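Local coordinates for protein particle-associated glycoside hydrolase (Acinetobacter phage Fri1, PDB 6C72) that degrades the capsular polysaccharide of Acinetobacter baumannii as a trimeric phage tailspike depolymerase, probably clearing the way for virus entry into the host cell, at residues 276-281 and 312-317; 243-248 and 271-276; 257-262 and 280-285; 299-304 and 333-338. One frame throughout, in Å; residues are numbered along the deposited sequence.

How the contacts relate
All four contacts pair strands of neighbouring coils in the parallel beta-helix of the tailspike, and all are buried. Contacts 1 and 3 share Val-280 and Thr-281, so strand 280-283 lies between 255-260 and 312-318. Contacts 2 and 4 adjoin on another face, where 272-275 pairs with 300-302. Contacts 1 and 2 meet at the corner of Tyr-276. Leu-244, Ile-246, Phe-259 and Phe-282 join contacts 2 and 3 across the interior. Chemistry follows place: contacts 1 and 3 carry asparagine pairs, zinc-binding side chains and links to neighbouring subunits, contact 2 has a bulge beside the second subunit, and contact 4, touched by no other chain, has a lysine that reaches a backbone carbonyl across the coils.

Contact 1 (276-281 and 312-317); sequences YCHDVT and VYNVTL. With ZN (zinc ion), chain H.
His-278 and Tyr-313 lie side by side, pointing the same way, on successive coils of a parallel beta-helix, where strands 277-278 and 280-281 pair in register with 312-316. Both CG atoms sit between backbone N and carbonyl carbon (chi1 67° and 52°). The rings are nearly parallel but slid apart, with centroids 4.9 Å from each other. The slide brings His-278 CB over the centre of the tyrosine ring in a CH-pi contact, while Tyr-313 OH hangs over the rim of one imidazole face.

At the corner, Asp-279 and Asn-314 also run alongside each other. Asp-279 OD1 takes two bonds: its anti lone pair receives ND1 of His-278 at 2.7 Å, in the imidazole plane, and ND2 of Asn-314 arrives at 2.9 Å from above the carboxylate plane. This fixes the turn of the imidazole and could make it a better metal ligand. Asp-279 OD2 bonds to Asn-352 of the second subunit, and Asn-314 OD1 to Asn-347 in the same chain. On the other sheet face from the two rings, Cys-277 SG and Val-312 CG2 are 4.2 Å apart. His-278 NE2 binds the zinc ion at 2.0 Å, and four waters complete its modelled ligands.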
loop_
_atom_site.group_PDB
_atom_site.type_symbol
_atom_site.label_atom_id
_atom_site.label_comp_id
_atom_site.label_asym_id
_atom_site.label_seq_id
_atom_site.Cartn_x
_atom_site.Cartn_y
_atom_site.Cartn_z
ATOM N N TYR A 276 4.881 -19.572 12.100
ATOM C CA TYR A 276 6.188 -18.960 12.349
ATOM C C TYR A 276 6.736 -18.535 10.985
ATOM O O TYR A 276 7.283 -19.366 10.256
ATOM C CB TYR A 276 7.111 -19.941 13.057
ATOM C CG TYR A 276 8.464 -19.429 13.546
ATOM C CD1 TYR A 276 8.878 -18.116 13.348
ATOM C CD2 TYR A 276 9.335 -20.298 14.202
ATOM C CE1 TYR A 276 10.115 -17.688 13.792
ATOM C CE2 TYR A 276 10.573 -19.890 14.645
ATOM C CZ TYR A 276 10.967 -18.591 14.444
ATOM O OH TYR A 276 12.212 -18.200 14.909
ATOM N N CYS A 277 6.562 -17.255 10.645
ATOM C CA CYS A 277 6.920 -16.741 9.326
ATOM C C CYS A 277 6.661 -15.243 9.314
ATOM O O CYS A 277 5.972 -14.705 10.183
ATOM C CB CYS A 277 6.126 -17.424 8.209
ATOM S SG CYS A 277 4.309 -17.364 8.429
ATOM N N HIS A 278 7.216 -14.570 8.310
ATOM C CA HIS A 278 6.876 -13.169 8.110
ATOM C C HIS A 278 6.896 -12.846 6.622
ATOM O O HIS A 278 7.428 -13.602 5.805
ATOM C CB HIS A 278 7.786 -12.213 8.925
ATOM C CG HIS A 278 9.223 -12.184 8.493
ATOM N ND1 HIS A 278 9.717 -11.248 7.610
ATOM C CD2 HIS A 278 10.284 -12.940 8.865
ATOM C CE1 HIS A 278 11.010 -11.446 7.432
ATOM N NE2 HIS A 278 11.380 -12.463 8.185
ATOM N N ASP A 279 6.241 -11.732 6.284
ATOM C CA ASP A 279 6.139 -11.199 4.924
ATOM C C ASP A 279 5.516 -12.229 3.976
ATOM O O ASP A 279 6.146 -12.757 3.064
ATOM C CB ASP A 279 7.500 -10.704 4.435
ATOM C CG ASP A 279 7.871 -9.350 5.038
ATOM O OD1 ASP A 279 8.472 -9.289 6.142
ATOM O OD2 ASP A 279 7.533 -8.333 4.401
ATOM N N VAL A 280 4.230 -12.474 4.211
ATOM C CA VAL A 280 3.437 -13.407 3.427
ATOM C C VAL A 280 2.290 -12.656 2.768
ATOM O O VAL A 280 1.635 -11.821 3.402
ATOM C CB VAL A 280 2.898 -14.544 4.316
ATOM C CG1 VAL A 280 2.121 -15.577 3.474
ATOM C CG2 VAL A 280 4.035 -15.171 5.100
ATOM N N THR A 281 2.040 -12.950 1.495
ATOM C CA THR A 281 0.964 -12.289 0.774
ATOM C C THR A 281 0.051 -13.321 0.123
ATOM O O THR A 281 0.519 -14.225 -0.574
ATOM C CB THR A 281 1.513 -11.322 -0.280
ATOM O OG1 THR A 281 2.240 -10.279 0.374
ATOM C CG2 THR A 281 0.379 -10.704 -1.082
ATOM N N VAL A 312 4.610 -14.511 13.979
ATOM C CA VAL A 312 4.064 -14.226 12.654
ATOM C C VAL A 312 3.795 -12.740 12.542
ATOM O O VAL A 312 3.166 -12.153 13.425
ATOM C CB VAL A 312 2.775 -15.010 12.357
ATOM C CG1 VAL A 312 2.237 -14.579 11.000
ATOM C CG2 VAL A 312 3.068 -16.495 12.351
ATOM N N TYR A 313 4.269 -12.132 11.461
ATOM C CA TYR A 313 4.041 -10.714 11.261
ATOM C C TYR A 313 4.227 -10.400 9.784
ATOM O O TYR A 313 4.797 -11.195 9.039
ATOM C CB TYR A 313 4.967 -9.863 12.151
ATOM C CG TYR A 313 6.439 -10.191 12.058
ATOM C CD1 TYR A 313 6.982 -11.261 12.765
ATOM C CD2 TYR A 313 7.293 -9.422 11.268
ATOM C CE1 TYR A 313 8.320 -11.564 12.682
ATOM C CE2 TYR A 313 8.643 -9.721 11.183
ATOM C CZ TYR A 313 9.149 -10.797 11.892
ATOM O OH TYR A 313 10.495 -11.110 11.809
ATOM N N ASN A 314 3.719 -9.236 9.367
ATOM C CA ASN A 314 3.801 -8.765 7.980
ATOM C C ASN A 314 3.063 -9.726 7.041
ATOM O O ASN A 314 3.653 -10.428 6.228
ATOM C CB ASN A 314 5.269 -8.578 7.545
ATOM C CG ASN A 314 6.073 -7.663 8.498
ATOM O OD1 ASN A 314 5.498 -6.930 9.308
ATOM N ND2 ASN A 314 7.400 -7.669 8.362
ATOM N N VAL A 315 1.738 -9.732 7.167
ATOM C CA VAL A 315 0.875 -10.578 6.356
ATOM C C VAL A 315 -0.146 -9.697 5.659
ATOM O O VAL A 315 -0.784 -8.854 6.300
ATOM C CB VAL A 315 0.168 -11.656 7.197
ATOM C CG1 VAL A 315 -0.694 -12.550 6.303
ATOM C CG2 VAL A 315 1.203 -12.477 7.983
ATOM N N THR A 316 -0.298 -9.882 4.352
ATOM C CA THR A 316 -1.242 -9.093 3.582
ATOM C C THR A 316 -2.175 -10.025 2.827
ATOM O O THR A 316 -1.723 -10.866 2.041
ATOM C CB THR A 316 -0.516 -8.146 2.627
ATOM O OG1 THR A 316 0.393 -7.330 3.375
ATOM C CG2 THR A 316 -1.498 -7.235 1.917
ATOM N N LEU A 317 -3.471 -9.847 3.042
ATOM C CA LEU A 317 -4.509 -10.598 2.350
ATOM C C LEU A 317 -5.305 -9.617 1.480
ATOM O O LEU A 317 -6.043 -8.769 2.001
ATOM C CB LEU A 317 -5.392 -11.313 3.367
ATOM C CG LEU A 317 -4.561 -12.215 4.283
ATOM C CD1 LEU A 317 -4.509 -11.704 5.733
ATOM C CD2 LEU A 317 -5.028 -13.671 4.218
HETATM ZN ZN ZN H . 13.261 -13.260 8.260
HETATM O O HOH W 1 2.540 -9.005 3.519
HETATM O O HOH W 2 12.973 -14.939 9.476
HETATM O O HOH W 3 14.150 -11.628 9.551
HETATM O O HOH W 4 15.420 -13.884 8.757
HETATM O O HOH W 5 14.085 -12.899 6.162
#

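Contact 2 (243-248 and 271-276); sequences GLYIRG and TAALVY
Ile-246 O is gripped by two successive amides, Val-275 N at 2.9 Å, nearly along the C=O axis, and Tyr-276 N at 3.1 Å, tilted from the carbonyl plane. One carbonyl serving two donors marks a beta bulge: Ile-246 pairs with Leu-274, but Arg-247 pairs with Tyr-276, and Val-275 is the extra residue. Beyond it the pairing resumes with Gly-248 N bonded to Tyr-276 O at 2.8 Å.

The bulge turns the CB of Val-275 toward strand 244-247, and its two methyls part. CG2, anti to the carbonyl carbon, meets Tyr-245 CE1 at 3.5 Å, whereas CG1, anti to the backbone N (chi1 178°), rests against CG and CD of Arg-247. The arginine, extended from CG to NE, passes obliquely across both Val-275 and Tyr-276, with its CG 3.8 Å from Tyr-276 CB. Its NE forms a salt bridge with Asp-310, and the hydroxyl of Tyr-276 bonds to Asp-250. Tyr-276 CD2 lies 3.2 Å from Gly-248 O, a carbonyl that also accepts a bond from Arg-167 of the second subunit.

On the other sheet face Ile-246 and Leu-274 point the same way, CD1 to CD2 at 3.6 Å, and Ile-246 also packs on Phe-259. Inward aliphatic side chains stacked from coil to coil are characteristic of the right-handed parallel beta-helix, the fold of many phage tailspikes.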
loop_
_atom_site.group_PDB
_atom_site.type_symbol
_atom_site.label_atom_id
_atom_site.label_comp_id
_atom_site.label_asym_id
_atom_site.label_seq_id
_atom_site.Cartn_x
_atom_site.Cartn_y
_atom_site.Cartn_z
ATOM N N GLY A 243 -4.559 -27.409 4.835
ATOM C CA GLY A 243 -4.075 -27.455 3.469
ATOM C C GLY A 243 -2.719 -26.790 3.314
ATOM O O GLY A 243 -1.878 -27.248 2.536
ATOM N N LEU A 244 -2.484 -25.713 4.062
ATOM C CA LEU A 244 -1.232 -24.967 4.055
ATOM C C LEU A 244 -0.831 -24.683 5.496
ATOM O O LEU A 244 -1.669 -24.267 6.303
ATOM C CB LEU A 244 -1.384 -23.652 3.277
ATOM C CG LEU A 244 -0.270 -22.606 3.395
ATOM C CD1 LEU A 244 1.045 -23.074 2.789
ATOM C CD2 LEU A 244 -0.713 -21.263 2.805
ATOM N N TYR A 245 0.439 -24.918 5.817
ATOM C CA TYR A 245 0.965 -24.753 7.167
ATOM C C TYR A 245 2.383 -24.210 7.056
ATOM O O TYR A 245 3.240 -24.831 6.419
ATOM C CB TYR A 245 0.937 -26.084 7.916
ATOM C CG TYR A 245 1.409 -26.054 9.355
ATOM C CD1 TYR A 245 0.517 -25.836 10.391
ATOM C CD2 TYR A 245 2.741 -26.293 9.677
ATOM C CE1 TYR A 245 0.927 -25.832 11.708
ATOM C CE2 TYR A 245 3.172 -26.291 10.996
ATOM C CZ TYR A 245 2.256 -26.058 12.009
ATOM O OH TYR A 245 2.673 -26.061 13.326
ATOM N N ILE A 246 2.634 -23.046 7.646
ATOM C CA ILE A 246 3.917 -22.375 7.492
ATOM C C ILE A 246 4.546 -22.201 8.866
ATOM O O ILE A 246 4.062 -21.410 9.690
ATOM C CB ILE A 246 3.765 -21.031 6.785
ATOM C CG1 ILE A 246 2.942 -21.214 5.489
ATOM C CG2 ILE A 246 5.139 -20.434 6.549
ATOM C CD1 ILE A 246 2.890 -19.990 4.603
ATOM N N ARG A 247 5.661 -22.886 9.095
ATOM C CA ARG A 247 6.353 -22.767 10.374
ATOM C C ARG A 247 7.846 -22.927 10.130
ATOM O O ARG A 247 8.312 -24.035 9.862
ATOM C CB ARG A 247 5.839 -23.812 11.361
ATOM C CG ARG A 247 6.408 -23.640 12.740
ATOM C CD ARG A 247 6.056 -24.750 13.691
ATOM N NE ARG A 247 6.463 -24.342 15.019
ATOM C CZ ARG A 247 6.648 -25.162 16.047
ATOM N NH1 ARG A 247 6.464 -26.469 15.895
ATOM N NH2 ARG A 247 7.028 -24.668 17.226
ATOM N N GLY A 248 8.594 -21.832 10.241
ATOM C CA GLY A 248 10.035 -21.892 10.111
ATOM C C GLY A 248 10.702 -22.337 11.405
ATOM O O GLY A 248 10.063 -22.791 12.357
ATOM N N THR A 271 -8.310 -24.315 7.384
ATOM C CA THR A 271 -7.991 -24.369 5.962
ATOM C C THR A 271 -6.517 -24.074 5.739
ATOM O O THR A 271 -5.902 -24.616 4.817
ATOM C CB THR A 271 -8.842 -23.391 5.148
ATOM O OG1 THR A 271 -8.518 -22.044 5.510
ATOM C CG2 THR A 271 -10.336 -23.651 5.326
ATOM N N ALA A 272 -5.945 -23.193 6.553
ATOM C CA ALA A 272 -4.548 -22.808 6.435
ATOM C C ALA A 272 -4.098 -22.199 7.758
ATOM O O ALA A 272 -4.908 -21.626 8.492
ATOM C CB ALA A 272 -4.336 -21.808 5.292
ATOM N N ALA A 273 -2.800 -22.307 8.049
ATOM C CA ALA A 273 -2.280 -21.768 9.296
ATOM C C ALA A 273 -0.910 -21.157 9.064
ATOM O O ALA A 273 -0.069 -21.743 8.373
ATOM C CB ALA A 273 -2.196 -22.841 10.390
ATOM N N LEU A 274 -0.711 -19.966 9.620
ATOM C CA LEU A 274 0.592 -19.325 9.701
ATOM C C LEU A 274 1.034 -19.416 11.150
ATOM O O LEU A 274 0.348 -18.898 12.040
ATOM C CB LEU A 274 0.538 -17.866 9.244
ATOM C CG LEU A 274 -0.101 -17.568 7.883
ATOM C CD1 LEU A 274 0.195 -16.135 7.476
ATOM C CD2 LEU A 274 0.407 -18.533 6.835
ATOM N N VAL A 275 2.183 -20.047 11.388
ATOM C CA VAL A 275 2.645 -20.354 12.732
ATOM C C VAL A 275 3.962 -19.659 13.064
ATOM O O VAL A 275 4.140 -19.162 14.182
ATOM C CB VAL A 275 2.773 -21.879 12.915
ATOM C CG1 VAL A 275 3.287 -22.224 14.285
ATOM C CG2 VAL A 275 1.427 -22.544 12.645
ATOM N N TYR A 276 4.881 -19.572 12.100
ATOM C CA TYR A 276 6.188 -18.960 12.349
ATOM C C TYR A 276 6.736 -18.535 10.985
ATOM O O TYR A 276 7.283 -19.366 10.256
ATOM C CB TYR A 276 7.111 -19.941 13.057
ATOM C CG TYR A 276 8.464 -19.429 13.546
ATOM C CD1 TYR A 276 8.878 -18.116 13.348
ATOM C CD2 TYR A 276 9.335 -20.298 14.202
ATOM C CE1 TYR A 276 10.115 -17.688 13.792
ATOM C CE2 TYR A 276 10.573 -19.890 14.645
ATOM C CZ TYR A 276 10.967 -18.591 14.444
ATOM O OH TYR A 276 12.212 -18.200 14.909
#

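Contact 3 (257-262 and 280-285); sequences HYFENC and VTFKNC. With ZN (zinc ion), chain M.
Phe-259 and Phe-282 form the apolar centre, side by side and pointing the same way inside the beta-helix. Their planes differ by only 12°, yet the rings are slid so far that they barely overlap: CD1 of Phe-259 stands over one face of Phe-282, 3.5 Å from CE2. Val-280 CG1 fills the edge of the Phe-259 ring, near its plane, and Leu-244 closes on both phenyls. Further along, the SG of Cys-285 packs against Cys-262 CB at 3.8 Å and accepts a hydrogen bond from Cys-262 N; the two cysteines are not joined by a disulfide.

On the other face of the strands Tyr-258 CD1 rests against Thr-281 CB, and the tyrosine hydroxyl gives a 2.8 Å bond to Glu-260 OE1 from above the carboxylate plane. Lys-283 runs alongside Glu-260, then bends at chi3 (-84°), and its CE lies 3.4 Å from Tyr-258 OH. At the turn Asn-284 ND2 donates to Asn-261 OD1 at 2.7 Å, the amide planes almost perpendicular; Ser-228 of the third subunit also bonds to that oxygen.

Glu-260 OE2 binds the zinc ion at 2.4 Å and accepts a bond from Asn-256 of the third subunit. Tyrosine, metal and a neighbouring chain therefore hold one carboxylate in position, and it links two subunits.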
loop_
_atom_site.group_PDB
_atom_site.type_symbol
_atom_site.label_atom_id
_atom_site.label_comp_id
_atom_site.label_asym_id
_atom_site.label_seq_id
_atom_site.Cartn_x
_atom_site.Cartn_y
_atom_site.Cartn_z
ATOM N N HIS A 257 6.761 -15.310 1.220
ATOM C CA HIS A 257 5.915 -16.326 0.619
ATOM C C HIS A 257 4.744 -15.672 -0.095
ATOM O O HIS A 257 4.093 -14.777 0.448
ATOM C CB HIS A 257 5.418 -17.315 1.668
ATOM C CG HIS A 257 6.523 -17.979 2.424
ATOM N ND1 HIS A 257 7.596 -18.572 1.794
ATOM C CD2 HIS A 257 6.709 -18.176 3.751
ATOM C CE1 HIS A 257 8.401 -19.100 2.700
ATOM N NE2 HIS A 257 7.884 -18.874 3.894
ATOM N N TYR A 258 4.445 -16.160 -1.287
ATOM C CA TYR A 258 3.457 -15.535 -2.142
ATOM C C TYR A 258 2.483 -16.580 -2.663
ATOM O O TYR A 258 2.901 -17.624 -3.170
ATOM C CB TYR A 258 4.145 -14.811 -3.295
ATOM C CG TYR A 258 3.182 -14.045 -4.142
ATOM C CD1 TYR A 258 2.700 -12.817 -3.734
ATOM C CD2 TYR A 258 2.732 -14.566 -5.346
ATOM C CE1 TYR A 258 1.802 -12.113 -4.514
ATOM C CE2 TYR A 258 1.846 -13.877 -6.128
ATOM C CZ TYR A 258 1.375 -12.655 -5.702
ATOM O OH TYR A 258 0.479 -11.969 -6.483
ATOM N N PHE A 259 1.193 -16.290 -2.543
ATOM C CA PHE A 259 0.126 -17.171 -2.996
ATOM C C PHE A 259 -0.878 -16.361 -3.802
ATOM O O PHE A 259 -1.332 -15.304 -3.351
ATOM C CB PHE A 259 -0.579 -17.853 -1.814
ATOM C CG PHE A 259 0.363 -18.578 -0.894
ATOM C CD1 PHE A 259 1.018 -17.894 0.133
ATOM C CD2 PHE A 259 0.600 -19.933 -1.059
ATOM C CE1 PHE A 259 1.894 -18.552 0.987
ATOM C CE2 PHE A 259 1.477 -20.610 -0.207
ATOM C CZ PHE A 259 2.134 -19.909 0.827
ATOM N N GLU A 260 -1.211 -16.851 -4.993
ATOM C CA GLU A 260 -2.193 -16.184 -5.835
ATOM C C GLU A 260 -3.097 -17.214 -6.491
ATOM O O GLU A 260 -2.629 -18.268 -6.914
ATOM C CB GLU A 260 -1.533 -15.328 -6.912
ATOM C CG GLU A 260 -2.525 -14.450 -7.641
ATOM C CD GLU A 260 -1.855 -13.561 -8.654
ATOM O OE1 GLU A 260 -0.610 -13.428 -8.581
ATOM O OE2 GLU A 260 -2.564 -13.008 -9.523
ATOM N N ASN A 261 -4.389 -16.909 -6.571
ATOM C CA ASN A 261 -5.345 -17.774 -7.263
ATOM C C ASN A 261 -5.376 -19.168 -6.649
ATOM O O ASN A 261 -5.467 -20.168 -7.357
ATOM C CB ASN A 261 -5.039 -17.850 -8.760
ATOM C CG ASN A 261 -5.139 -16.497 -9.441
ATOM O OD1 ASN A 261 -6.166 -15.827 -9.357
ATOM N ND2 ASN A 261 -4.061 -16.081 -10.103
ATOM N N CYS A 262 -5.237 -19.243 -5.330
ATOM C CA CYS A 262 -5.256 -20.510 -4.615
ATOM C C CYS A 262 -6.543 -20.632 -3.814
ATOM O O CYS A 262 -7.098 -19.638 -3.352
ATOM C CB CYS A 262 -4.041 -20.645 -3.681
ATOM S SG CYS A 262 -2.444 -20.793 -4.551
ATOM N N VAL A 280 4.230 -12.474 4.211
ATOM C CA VAL A 280 3.437 -13.407 3.427
ATOM C C VAL A 280 2.290 -12.656 2.768
ATOM O O VAL A 280 1.635 -11.821 3.402
ATOM C CB VAL A 280 2.898 -14.544 4.316
ATOM C CG1 VAL A 280 2.121 -15.577 3.474
ATOM C CG2 VAL A 280 4.035 -15.171 5.100
ATOM N N THR A 281 2.040 -12.950 1.495
ATOM C CA THR A 281 0.964 -12.289 0.774
ATOM C C THR A 281 0.051 -13.321 0.123
ATOM O O THR A 281 0.519 -14.225 -0.574
ATOM C CB THR A 281 1.513 -11.322 -0.280
ATOM O OG1 THR A 281 2.240 -10.279 0.374
ATOM C CG2 THR A 281 0.379 -10.704 -1.082
ATOM N N PHE A 282 -1.245 -13.161 0.348
ATOM C CA PHE A 282 -2.280 -13.892 -0.366
ATOM C C PHE A 282 -3.034 -12.896 -1.235
ATOM O O PHE A 282 -3.501 -11.871 -0.737
ATOM C CB PHE A 282 -3.241 -14.581 0.604
ATOM C CG PHE A 282 -2.592 -15.624 1.476
ATOM C CD1 PHE A 282 -2.013 -15.272 2.694
ATOM C CD2 PHE A 282 -2.577 -16.959 1.092
ATOM C CE1 PHE A 282 -1.422 -16.237 3.516
ATOM C CE2 PHE A 282 -1.991 -17.921 1.906
ATOM C CZ PHE A 282 -1.410 -17.560 3.119
ATOM N N LYS A 283 -3.124 -13.183 -2.531
ATOM C CA LYS A 283 -3.861 -12.356 -3.478
ATOM C C LYS A 283 -4.844 -13.226 -4.246
ATOM O O LYS A 283 -4.445 -14.225 -4.848
ATOM C CB LYS A 283 -2.916 -11.653 -4.449
ATOM C CG LYS A 283 -3.617 -10.657 -5.360
ATOM C CD LYS A 283 -2.796 -10.437 -6.618
ATOM C CE LYS A 283 -1.719 -9.387 -6.401
ATOM N NZ LYS A 283 -2.275 -7.999 -6.619
ATOM N N ASN A 284 -6.125 -12.843 -4.221
ATOM C CA ASN A 284 -7.184 -13.568 -4.933
ATOM C C ASN A 284 -7.179 -15.049 -4.560
ATOM O O ASN A 284 -7.250 -15.934 -5.421
ATOM C CB ASN A 284 -7.077 -13.376 -6.449
ATOM C CG ASN A 284 -8.352 -13.797 -7.190
ATOM O OD1 ASN A 284 -9.471 -13.634 -6.684
ATOM N ND2 ASN A 284 -8.185 -14.351 -8.397
ATOM N N CYS A 285 -7.021 -15.322 -3.270
ATOM C CA CYS A 285 -7.115 -16.671 -2.736
ATOM C C CYS A 285 -8.391 -16.782 -1.920
ATOM O O CYS A 285 -8.934 -15.779 -1.478
ATOM C CB CYS A 285 -5.898 -17.004 -1.864
ATOM S SG CYS A 285 -4.331 -16.929 -2.766
HETATM ZN ZN ZN M . -1.495 -11.111 -10.489
HETATM O O HOH W 6 -3.248 -9.862 -10.688
#

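Contact 4 (299-304 and 333-338); sequences LFDIEP and TVLVKE
Lys-337 and Pro-304 slide past each other in opposite directions where two coils of the parallel beta-helix leave their paired strands, 300-302 and 333-336. With CG anti to the backbone N (chi1 177°) and the chain extended beyond it, the lysine passes Pro-304 CD and brings NZ to Pro-304 O at 2.8 Å. On the way its CD comes 4.0 Å from Glu-303 CG.

Phe-300 and Val-334 cross at a slant on the interior face: Val-334 CG1 touches Phe-300 CD2 at 3.5 Å, and Phe-287 meets the phenyl edge-to-face. Val-334 CG2 turns instead to Leu-299 CD2. On the opposite face Asp-301 lies across Leu-335, and OD1 comes 3.4 Å from Leu-335 CB, with both leucine methyls close by. Backbone bonds secure the pairing; Thr-333 O accepts from both Leu-299 N and Phe-300 N, the second at 3.2 Å.

Glu-303 OE2 and Lys-337 NZ stay 4.9 Å apart, too far for a direct salt bridge, and a water spans them, donating to OE2 and accepting from the ammonium. Gln-339 gives NZ a further acceptor. The lysine is thus held by a backbone carbonyl, a side-chain amide and a water, and reaches the glutamate only through that water.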
loop_
_atom_site.group_PDB
_atom_site.type_symbol
_atom_site.label_atom_id
_atom_site.label_comp_id
_atom_site.label_asym_id
_atom_site.label_seq_id
_atom_site.Cartn_x
_atom_site.Cartn_y
_atom_site.Cartn_z
ATOM N N LEU A 299 -11.352 -21.317 10.779
ATOM C CA LEU A 299 -11.313 -21.082 9.344
ATOM C C LEU A 299 -9.890 -20.800 8.864
ATOM O O LEU A 299 -9.347 -21.544 8.041
ATOM C CB LEU A 299 -12.269 -19.937 8.989
ATOM C CG LEU A 299 -12.392 -19.518 7.528
ATOM C CD1 LEU A 299 -12.715 -20.699 6.599
ATOM C CD2 LEU A 299 -13.477 -18.450 7.424
ATOM N N PHE A 300 -9.272 -19.747 9.385
ATOM C CA PHE A 300 -7.930 -19.333 9.000
ATOM C C PHE A 300 -7.215 -18.909 10.273
ATOM O O PHE A 300 -7.759 -18.124 11.053
ATOM C CB PHE A 300 -7.977 -18.193 7.978
ATOM C CG PHE A 300 -6.634 -17.624 7.643
ATOM C CD1 PHE A 300 -5.867 -18.163 6.634
ATOM C CD2 PHE A 300 -6.129 -16.547 8.353
ATOM C CE1 PHE A 300 -4.629 -17.640 6.342
ATOM C CE2 PHE A 300 -4.888 -16.024 8.063
ATOM C CZ PHE A 300 -4.147 -16.566 7.057
ATOM N N ASP A 301 -6.028 -19.456 10.522
ATOM C CA ASP A 301 -5.434 -19.366 11.855
ATOM C C ASP A 301 -4.010 -18.826 11.767
ATOM O O ASP A 301 -3.104 -19.526 11.309
ATOM C CB ASP A 301 -5.458 -20.737 12.536
ATOM C CG ASP A 301 -5.296 -20.654 14.049
ATOM O OD1 ASP A 301 -5.385 -19.546 14.619
ATOM O OD2 ASP A 301 -5.090 -21.712 14.679
ATOM N N ILE A 302 -3.807 -17.592 12.229
ATOM C CA ILE A 302 -2.465 -17.093 12.522
ATOM C C ILE A 302 -2.238 -17.351 14.006
ATOM O O ILE A 302 -2.705 -16.587 14.851
ATOM C CB ILE A 302 -2.309 -15.612 12.187
ATOM C CG1 ILE A 302 -2.525 -15.368 10.699
ATOM C CG2 ILE A 302 -0.944 -15.124 12.626
ATOM C CD1 ILE A 302 -2.447 -13.906 10.314
ATOM N N GLU A 303 -1.545 -18.439 14.331
ATOM C CA GLU A 303 -1.382 -18.841 15.728
ATOM C C GLU A 303 0.006 -19.408 15.993
ATOM O O GLU A 303 0.231 -20.621 15.894
ATOM C CB GLU A 303 -2.456 -19.846 16.138
ATOM C CG GLU A 303 -2.416 -20.186 17.601
ATOM C CD GLU A 303 -3.623 -20.982 18.066
ATOM O OE1 GLU A 303 -4.317 -21.607 17.229
ATOM O OE2 GLU A 303 -3.883 -21.000 19.288
ATOM N N PRO A 304 0.954 -18.558 16.382
ATOM C CA PRO A 304 2.211 -19.064 16.958
ATOM C C PRO A 304 1.936 -19.952 18.164
ATOM O O PRO A 304 1.050 -19.670 18.978
ATOM C CB PRO A 304 2.952 -17.784 17.366
ATOM C CG PRO A 304 2.418 -16.734 16.438
ATOM C CD PRO A 304 0.967 -17.095 16.196
ATOM N N THR A 333 -13.757 -18.539 12.596
ATOM C CA THR A 333 -12.968 -17.337 12.820
ATOM C C THR A 333 -11.697 -17.327 11.981
ATOM O O THR A 333 -11.205 -18.368 11.535
ATOM C CB THR A 333 -12.621 -17.174 14.300
ATOM O OG1 THR A 333 -12.232 -18.442 14.826
ATOM C CG2 THR A 333 -13.830 -16.659 15.077
ATOM N N VAL A 334 -11.248 -16.112 11.711
ATOM C CA VAL A 334 -9.971 -15.785 11.097
ATOM C C VAL A 334 -9.156 -15.150 12.216
ATOM O O VAL A 334 -9.410 -14.001 12.609
ATOM C CB VAL A 334 -10.162 -14.833 9.907
ATOM C CG1 VAL A 334 -8.856 -14.528 9.202
ATOM C CG2 VAL A 334 -11.199 -15.416 8.944
ATOM N N LEU A 335 -8.235 -15.918 12.786
ATOM C CA LEU A 335 -7.558 -15.534 14.015
ATOM C C LEU A 335 -6.255 -14.817 13.702
ATOM O O LEU A 335 -5.501 -15.230 12.819
ATOM C CB LEU A 335 -7.246 -16.754 14.887
ATOM C CG LEU A 335 -8.364 -17.660 15.392
ATOM C CD1 LEU A 335 -8.731 -18.672 14.317
ATOM C CD2 LEU A 335 -7.968 -18.360 16.691
ATOM N N VAL A 336 -5.990 -13.748 14.442
ATOM C CA VAL A 336 -4.700 -13.074 14.414
ATOM C C VAL A 336 -4.126 -13.124 15.826
ATOM O O VAL A 336 -4.722 -12.581 16.764
ATOM C CB VAL A 336 -4.818 -11.628 13.913
ATOM C CG1 VAL A 336 -3.452 -10.927 14.023
ATOM C CG2 VAL A 336 -5.328 -11.608 12.492
ATOM N N LYS A 337 -2.989 -13.788 15.986
ATOM C CA LYS A 337 -2.330 -13.871 17.286
ATOM C C LYS A 337 -0.941 -13.261 17.176
ATOM O O LYS A 337 -0.037 -13.861 16.585
ATOM C CB LYS A 337 -2.247 -15.314 17.779
ATOM C CG LYS A 337 -1.504 -15.429 19.091
ATOM C CD LYS A 337 -1.346 -16.871 19.520
ATOM C CE LYS A 337 -0.556 -16.953 20.811
ATOM N NZ LYS A 337 -0.177 -18.361 21.141
ATOM N N GLU A 338 -0.775 -12.079 17.755
ATOM C CA GLU A 338 0.543 -11.481 17.878
ATOM C C GLU A 338 1.291 -12.187 19.000
ATOM O O GLU A 338 0.746 -12.376 20.091
ATOM C CB GLU A 338 0.423 -9.975 18.151
ATOM C CG GLU A 338 1.748 -9.207 18.135
ATOM C CD GLU A 338 2.523 -9.375 19.424
ATOM O OE1 GLU A 338 1.864 -9.424 20.489
ATOM O OE2 GLU A 338 3.772 -9.509 19.377
HETATM O O HOH W 7 -2.336 -19.845 20.895
#